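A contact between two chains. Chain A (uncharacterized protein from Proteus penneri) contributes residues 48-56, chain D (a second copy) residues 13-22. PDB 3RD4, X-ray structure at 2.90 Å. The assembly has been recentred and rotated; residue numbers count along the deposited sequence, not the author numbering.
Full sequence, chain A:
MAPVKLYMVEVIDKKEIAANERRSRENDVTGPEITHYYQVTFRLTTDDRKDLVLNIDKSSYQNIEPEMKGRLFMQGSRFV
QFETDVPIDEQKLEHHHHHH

Chain A, residues 48-56: DRKDLVLNI
Chain D, residues 13-22: DKKEIAANER

Two copies of the protein join edge to edge through a parallel pair of beta strands. Strand 13-20 of chain D runs beside strand 50-55 of chain A, with 25° between their directions and 4.7 Å between the axes at closest approach. Lys50(A) pairs with Glu16(D), Asp51(A) with Ile17(D), Leu52(A) with Ala18(D) and Val53(A) with Ala19(D). Both backbones are extended, for example -105/147 at Glu16(D) and -114/99 at Leu52(A). The contact buries 742 Å², both sides summed.

Asp13(D) lies outside the contact; its OD1 accepts from Lys14(D) N at 2.8 Å. Lys14(D) is fully extended, t at all four chi angles. Its CD covers one face of the Arg49(A) guanidinium. Lys14(D) CD is 3.8 Å from Arg49(A) NH1. The two charges are alike, and Arg49(A) NH1 stands 4.0 Å from Lys14(D) NZ.

Lys15(D) takes p, t, p, t. This brings its NZ to 3.5 Å from Asp51(A) OD2 in a salt bridge. Asp51(A) is m and buried, so a cationic partner suits its carboxylate.

Glu16(D) starts the backbone ladder. Its N donates to Arg49(A) O at 3.1 Å, and its O accepts from Asp51(A) N at 3.0 Å. Its side chain, with chi1 at -148°, lies on the same face as Lys50(A), which is t, t, p, t. One water links them: it accepts from Lys50(A) NZ and donates to Glu16(D) OE2, both at 2.9 Å.

Ile17(D), m then t, is buried on the opposite face, with Asp51(A) and Val53(A). Its CG2 meets CG2 of Val53(A), which is t, at 4.1 Å.

Ala18(D) turns back to the face of Lys50(A) and Leu52(A). Its N donates to Asp51(A) O at 3.0 Å, and its O accepts from Val53(A) N at 3.0 Å. Leu52(A), m at both chi angles, places CD1 3.4 Å from Ala18(D) CB. Ala18(D) ends at its CB, and the leucine end lies against it.

Ala19(D) shares the face of Ile17(D). Its CB is 3.7 Å from Val53(A) CB, a compact apolar contact. Its CA also makes a CA-H...O contact of 3.2 Å with Val53(A) O.

Asn20(D) is buried, and its N gives the last rung, to Val53(A) O at 2.9 Å. Beyond the strand, Glu21(D) points away, but its backbone O accepts from Asn55(A) ND2 at 3.0 Å; the position of that ND2 is less certain. Arg22(D) makes no contact.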

ATOM      1  N   ASP A  48      -9.663   6.280 -12.915  1.00 66.24           N
ATOM      2  CA  ASP A  48      -9.127   5.022 -13.448  1.00 65.49           C
ATOM      3  C   ASP A  48      -7.957   4.518 -12.613  1.00 63.22           C
ATOM      4  O   ASP A  48      -6.846   5.022 -12.721  1.00 64.33           O
ATOM      5  CB  ASP A  48      -8.692   5.171 -14.929  1.00 68.47           C
ATOM      6  CG  ASP A  48      -7.946   6.487 -15.223  1.00 70.64           C
ATOM      7  OD1 ASP A  48      -6.913   6.462 -15.947  1.00 71.05           O
ATOM      8  OD2 ASP A  48      -8.405   7.551 -14.757  1.00 72.29           O
ATOM      9  N   ARG A  49      -8.210   3.517 -11.780  1.00 60.06           N
ATOM     10  CA  ARG A  49      -7.174   2.977 -10.907  1.00 57.47           C
ATOM     11  C   ARG A  49      -5.998   2.379 -11.681  1.00 55.01           C
ATOM     12  O   ARG A  49      -6.086   1.267 -12.190  1.00 55.05           O
ATOM     13  CB  ARG A  49      -7.795   1.930  -9.994  1.00 58.84           C
ATOM     14  CG  ARG A  49      -9.259   2.216  -9.642  1.00 60.35           C
ATOM     15  CD  ARG A  49      -9.712   1.279  -8.531  1.00 63.86           C
ATOM     16  NE  ARG A  49     -11.163   1.142  -8.369  1.00 65.94           N
ATOM     17  CZ  ARG A  49     -12.019   0.795  -9.331  1.00 66.74           C
ATOM     18  NH1 ARG A  49     -11.593   0.552 -10.567  1.00 65.56           N
ATOM     19  NH2 ARG A  49     -13.310   0.660  -9.044  1.00 67.29           N
ATOM     20  N   LYS A  50      -4.884   3.105 -11.747  1.00 51.76           N
ATOM     21  CA  LYS A  50      -3.729   2.626 -12.501  1.00 48.31           C
ATOM     22  C   LYS A  50      -2.359   3.136 -12.018  1.00 47.36           C
ATOM     23  O   LYS A  50      -2.176   4.326 -11.769  1.00 47.42           O
ATOM     24  CB  LYS A  50      -3.925   2.986 -13.983  1.00 46.48           C
ATOM     25  CG  LYS A  50      -2.822   2.491 -14.894  1.00 46.33           C
ATOM     26  CD  LYS A  50      -3.204   2.525 -16.380  1.00 46.21           C
ATOM     27  CE  LYS A  50      -3.040   3.912 -17.013  1.00 48.77           C
ATOM     28  NZ  LYS A  50      -3.077   3.883 -18.514  1.00 47.74           N
ATOM     29  N   ASP A  51      -1.398   2.227 -11.887  1.00 46.09           N
ATOM     30  CA  ASP A  51      -0.043   2.587 -11.471  1.00 45.39           C
ATOM     31  C   ASP A  51       0.928   2.368 -12.630  1.00 43.68           C
ATOM     32  O   ASP A  51       0.815   1.396 -13.375  1.00 43.60           O
ATOM     33  CB  ASP A  51       0.418   1.723 -10.300  1.00 47.66           C
ATOM     34  CG  ASP A  51      -0.387   1.957  -9.045  1.00 50.86           C
ATOM     35  OD1 ASP A  51      -1.574   2.337  -9.176  1.00 52.79           O
ATOM     36  OD2 ASP A  51       0.165   1.743  -7.936  1.00 50.85           O
ATOM     37  N   LEU A  52       1.884   3.270 -12.778  1.00 41.81           N
ATOM     38  CA  LEU A  52       2.875   3.145 -13.831  1.00 40.41           C
ATOM     39  C   LEU A  52       4.253   2.910 -13.246  1.00 40.56           C
ATOM     40  O   LEU A  52       4.910   3.847 -12.803  1.00 41.70           O
ATOM     41  CB  LEU A  52       2.934   4.407 -14.691  1.00 39.39           C
ATOM     42  CG  LEU A  52       1.854   4.601 -15.743  1.00 38.86           C
ATOM     43  CD1 LEU A  52       1.660   3.292 -16.481  1.00 38.27           C
ATOM     44  CD2 LEU A  52       0.566   5.039 -15.086  1.00 40.21           C
ATOM     45  N   VAL A  53       4.698   1.664 -13.222  1.00 39.96           N
ATOM     46  CA  VAL A  53       6.034   1.399 -12.715  1.00 38.87           C
ATOM     47  C   VAL A  53       6.943   1.565 -13.938  1.00 38.22           C
ATOM     48  O   VAL A  53       7.016   0.682 -14.798  1.00 38.09           O
ATOM     49  CB  VAL A  53       6.141  -0.017 -12.152  1.00 38.92           C
ATOM     50  CG1 VAL A  53       7.507  -0.221 -11.539  1.00 39.11           C
ATOM     51  CG2 VAL A  53       5.056  -0.234 -11.112  1.00 37.49           C
ATOM     52  N   LEU A  54       7.609   2.718 -14.013  1.00 36.38           N
ATOM     53  CA  LEU A  54       8.480   3.056 -15.128  1.00 34.09           C
ATOM     54  C   LEU A  54       9.970   3.036 -14.837  1.00 34.86           C
ATOM     55  O   LEU A  54      10.405   3.263 -13.702  1.00 33.34           O
ATOM     56  CB  LEU A  54       8.118   4.438 -15.668  1.00 32.09           C
ATOM     57  CG  LEU A  54       6.674   4.639 -16.123  1.00 32.81           C
ATOM     58  CD1 LEU A  54       6.484   6.068 -16.636  1.00 30.91           C
ATOM     59  CD2 LEU A  54       6.328   3.613 -17.199  1.00 32.93           C
ATOM     60  N   ASN A  55      10.735   2.740 -15.892  1.00 36.59           N
ATOM     61  CA  ASN A  55      12.201   2.716 -15.876  1.00 34.93           C
ATOM     62  C   ASN A  55      12.534   4.130 -16.327  1.00 34.16           C
ATOM     63  O   ASN A  55      12.180   4.499 -17.454  1.00 34.78           O
ATOM     64  CB  ASN A  55      12.775   1.771 -16.947  1.00 36.09           C
ATOM     65  CG  ASN A  55      12.661   0.291 -16.590  1.00 36.75           C
ATOM     66  OD1 ASN A  55      13.049  -0.134 -15.498  1.00 37.27           O
ATOM     67  ND2 ASN A  55      12.157  -0.508 -17.535  1.00 36.33           N
ATOM     68  N   ILE A  56      13.190   4.921 -15.478  1.00 31.87           N
ATOM     69  CA  ILE A  56      13.553   6.280 -15.859  1.00 30.75           C
ATOM     70  C   ILE A  56      15.045   6.528 -15.678  1.00 32.17           C
ATOM     71  O   ILE A  56      15.749   5.689 -15.124  1.00 32.46           O
ATOM     72  CB  ILE A  56      12.755   7.317 -15.057  1.00 29.47           C
ATOM     73  CG1 ILE A  56      13.239   7.371 -13.607  1.00 28.04           C
ATOM     74  CG2 ILE A  56      11.286   6.964 -15.108  1.00 28.30           C
ATOM     75  CD1 ILE A  56      12.702   8.561 -12.837  1.00 25.94           C
TER
ATOM     76  N   ASP D  13      -9.812  -4.771  -3.217  1.00 45.76           N
ATOM     77  CA  ASP D  13      -9.096  -3.799  -4.026  1.00 47.37           C
ATOM     78  C   ASP D  13      -9.198  -4.223  -5.477  1.00 45.54           C
ATOM     79  O   ASP D  13      -9.782  -5.254  -5.793  1.00 45.78           O
ATOM     80  CB  ASP D  13      -7.623  -3.777  -3.612  1.00 54.38           C
ATOM     81  CG  ASP D  13      -6.985  -2.394  -3.736  1.00 60.27           C
ATOM     82  OD1 ASP D  13      -7.391  -1.598  -4.625  1.00 62.57           O
ATOM     83  OD2 ASP D  13      -6.055  -2.113  -2.941  1.00 63.67           O
ATOM     84  N   LYS D  14      -8.595  -3.431  -6.351  1.00 42.82           N
ATOM     85  CA  LYS D  14      -8.595  -3.702  -7.777  1.00 38.98           C
ATOM     86  C   LYS D  14      -7.747  -2.616  -8.423  1.00 37.13           C
ATOM     87  O   LYS D  14      -8.001  -1.436  -8.221  1.00 36.91           O
ATOM     88  CB  LYS D  14     -10.024  -3.629  -8.302  1.00 37.89           C
ATOM     89  CG  LYS D  14     -10.141  -3.710  -9.792  1.00 37.13           C
ATOM     90  CD  LYS D  14     -11.509  -3.247 -10.263  1.00 36.81           C
ATOM     91  CE  LYS D  14     -11.603  -3.365 -11.771  1.00 37.56           C
ATOM     92  NZ  LYS D  14     -12.860  -2.803 -12.303  1.00 38.07           N
ATOM     93  N   LYS D  15      -6.721  -2.987  -9.168  1.00 35.77           N
ATOM     94  CA  LYS D  15      -5.932  -1.957  -9.817  1.00 35.76           C
ATOM     95  C   LYS D  15      -5.218  -2.498 -11.045  1.00 35.20           C
ATOM     96  O   LYS D  15      -5.035  -3.708 -11.197  1.00 35.13           O
ATOM     97  CB  LYS D  15      -4.935  -1.323  -8.836  1.00 37.47           C
ATOM     98  CG  LYS D  15      -3.613  -2.051  -8.703  1.00 41.17           C
ATOM     99  CD  LYS D  15      -2.538  -1.193  -8.049  1.00 42.36           C
ATOM    100  CE  LYS D  15      -2.558  -1.329  -6.538  1.00 44.97           C
ATOM    101  NZ  LYS D  15      -1.319  -0.759  -5.930  1.00 46.30           N
ATOM    102  N   GLU D  16      -4.834  -1.586 -11.928  1.00 34.11           N
ATOM    103  CA  GLU D  16      -4.155  -1.918 -13.168  1.00 33.63           C
ATOM    104  C   GLU D  16      -2.691  -1.550 -12.967  1.00 33.11           C
ATOM    105  O   GLU D  16      -2.386  -0.600 -12.253  1.00 34.62           O
ATOM    106  CB  GLU D  16      -4.768  -1.077 -14.276  1.00 34.06           C
ATOM    107  CG  GLU D  16      -4.787  -1.714 -15.628  1.00 37.32           C
ATOM    108  CD  GLU D  16      -5.658  -0.941 -16.599  1.00 39.90           C
ATOM    109  OE1 GLU D  16      -6.874  -0.777 -16.309  1.00 39.40           O
ATOM    110  OE2 GLU D  16      -5.127  -0.501 -17.644  1.00 40.27           O
ATOM    111  N   ILE D  17      -1.771  -2.285 -13.575  1.00 31.40           N
ATOM    112  CA  ILE D  17      -0.366  -1.942 -13.386  1.00 28.59           C
ATOM    113  C   ILE D  17       0.406  -2.068 -14.674  1.00 29.73           C
ATOM    114  O   ILE D  17       0.649  -3.180 -15.133  1.00 30.39           O
ATOM    115  CB  ILE D  17       0.299  -2.856 -12.334  1.00 25.39           C
ATOM    116  CG1 ILE D  17      -0.419  -2.706 -10.988  1.00 23.42           C
ATOM    117  CG2 ILE D  17       1.767  -2.506 -12.205  1.00 21.65           C
ATOM    118  CD1 ILE D  17      -0.195  -3.859 -10.044  1.00 20.76           C
ATOM    119  N   ALA D  18       0.763  -0.941 -15.287  1.00 29.75           N
ATOM    120  CA  ALA D  18       1.561  -1.008 -16.502  1.00 30.48           C
ATOM    121  C   ALA D  18       2.994  -0.857 -16.002  1.00 32.88           C
ATOM    122  O   ALA D  18       3.353   0.198 -15.476  1.00 34.41           O
ATOM    123  CB  ALA D  18       1.200   0.111 -17.456  1.00 23.27           C
ATOM    124  N   ALA D  19       3.807  -1.912 -16.128  1.00 35.24           N
ATOM    125  CA  ALA D  19       5.209  -1.858 -15.667  1.00 37.16           C
ATOM    126  C   ALA D  19       6.288  -2.162 -16.724  1.00 37.68           C
ATOM    127  O   ALA D  19       6.239  -3.212 -17.359  1.00 36.13           O
ATOM    128  CB  ALA D  19       5.391  -2.798 -14.475  1.00 36.52           C
ATOM    129  N   ASN D  20       7.251  -1.246 -16.902  1.00 39.08           N
ATOM    130  CA  ASN D  20       8.354  -1.442 -17.860  1.00 40.10           C
ATOM    131  C   ASN D  20       9.143  -2.650 -17.349  1.00 42.65           C
ATOM    132  O   ASN D  20       9.274  -2.840 -16.133  1.00 42.29           O
ATOM    133  CB  ASN D  20       9.324  -0.242 -17.900  1.00 36.82           C
ATOM    134  CG  ASN D  20       8.742   0.996 -18.557  1.00 35.00           C
ATOM    135  OD1 ASN D  20       7.805   0.927 -19.341  1.00 33.72           O
ATOM    136  ND2 ASN D  20       9.332   2.143 -18.256  1.00 33.47           N
ATOM    137  N   GLU D  21       9.675  -3.458 -18.267  1.00 46.37           N
ATOM    138  CA  GLU D  21      10.443  -4.651 -17.891  1.00 49.73           C
ATOM    139  C   GLU D  21      11.934  -4.447 -18.179  1.00 50.26           C
ATOM    140  O   GLU D  21      12.534  -3.488 -17.690  1.00 50.63           O
ATOM    141  CB  GLU D  21       9.922  -5.881 -18.657  1.00 52.07           C
ATOM    142  CG  GLU D  21       9.408  -7.031 -17.775  1.00 55.17           C
ATOM    143  CD  GLU D  21       8.001  -6.797 -17.208  1.00 56.32           C
ATOM    144  OE1 GLU D  21       7.426  -5.718 -17.452  1.00 59.02           O
ATOM    145  OE2 GLU D  21       7.465  -7.695 -16.517  1.00 56.19           O
ATOM    146  N   ARG D  22      12.524  -5.352 -18.962  1.00 50.81           N
ATOM    147  CA  ARG D  22      13.938  -5.265 -19.317  1.00 51.08           C
ATOM    148  C   ARG D  22      14.110  -4.216 -20.418  1.00 52.51           C
ATOM    149  O   ARG D  22      13.263  -4.097 -21.306  1.00 53.10           O
ATOM    150  CB  ARG D  22      14.442  -6.620 -19.789  1.00 49.38           C
TER
HETATM  151  O   HOH W   1      -5.417   2.238 -18.686  1.00 36.92           O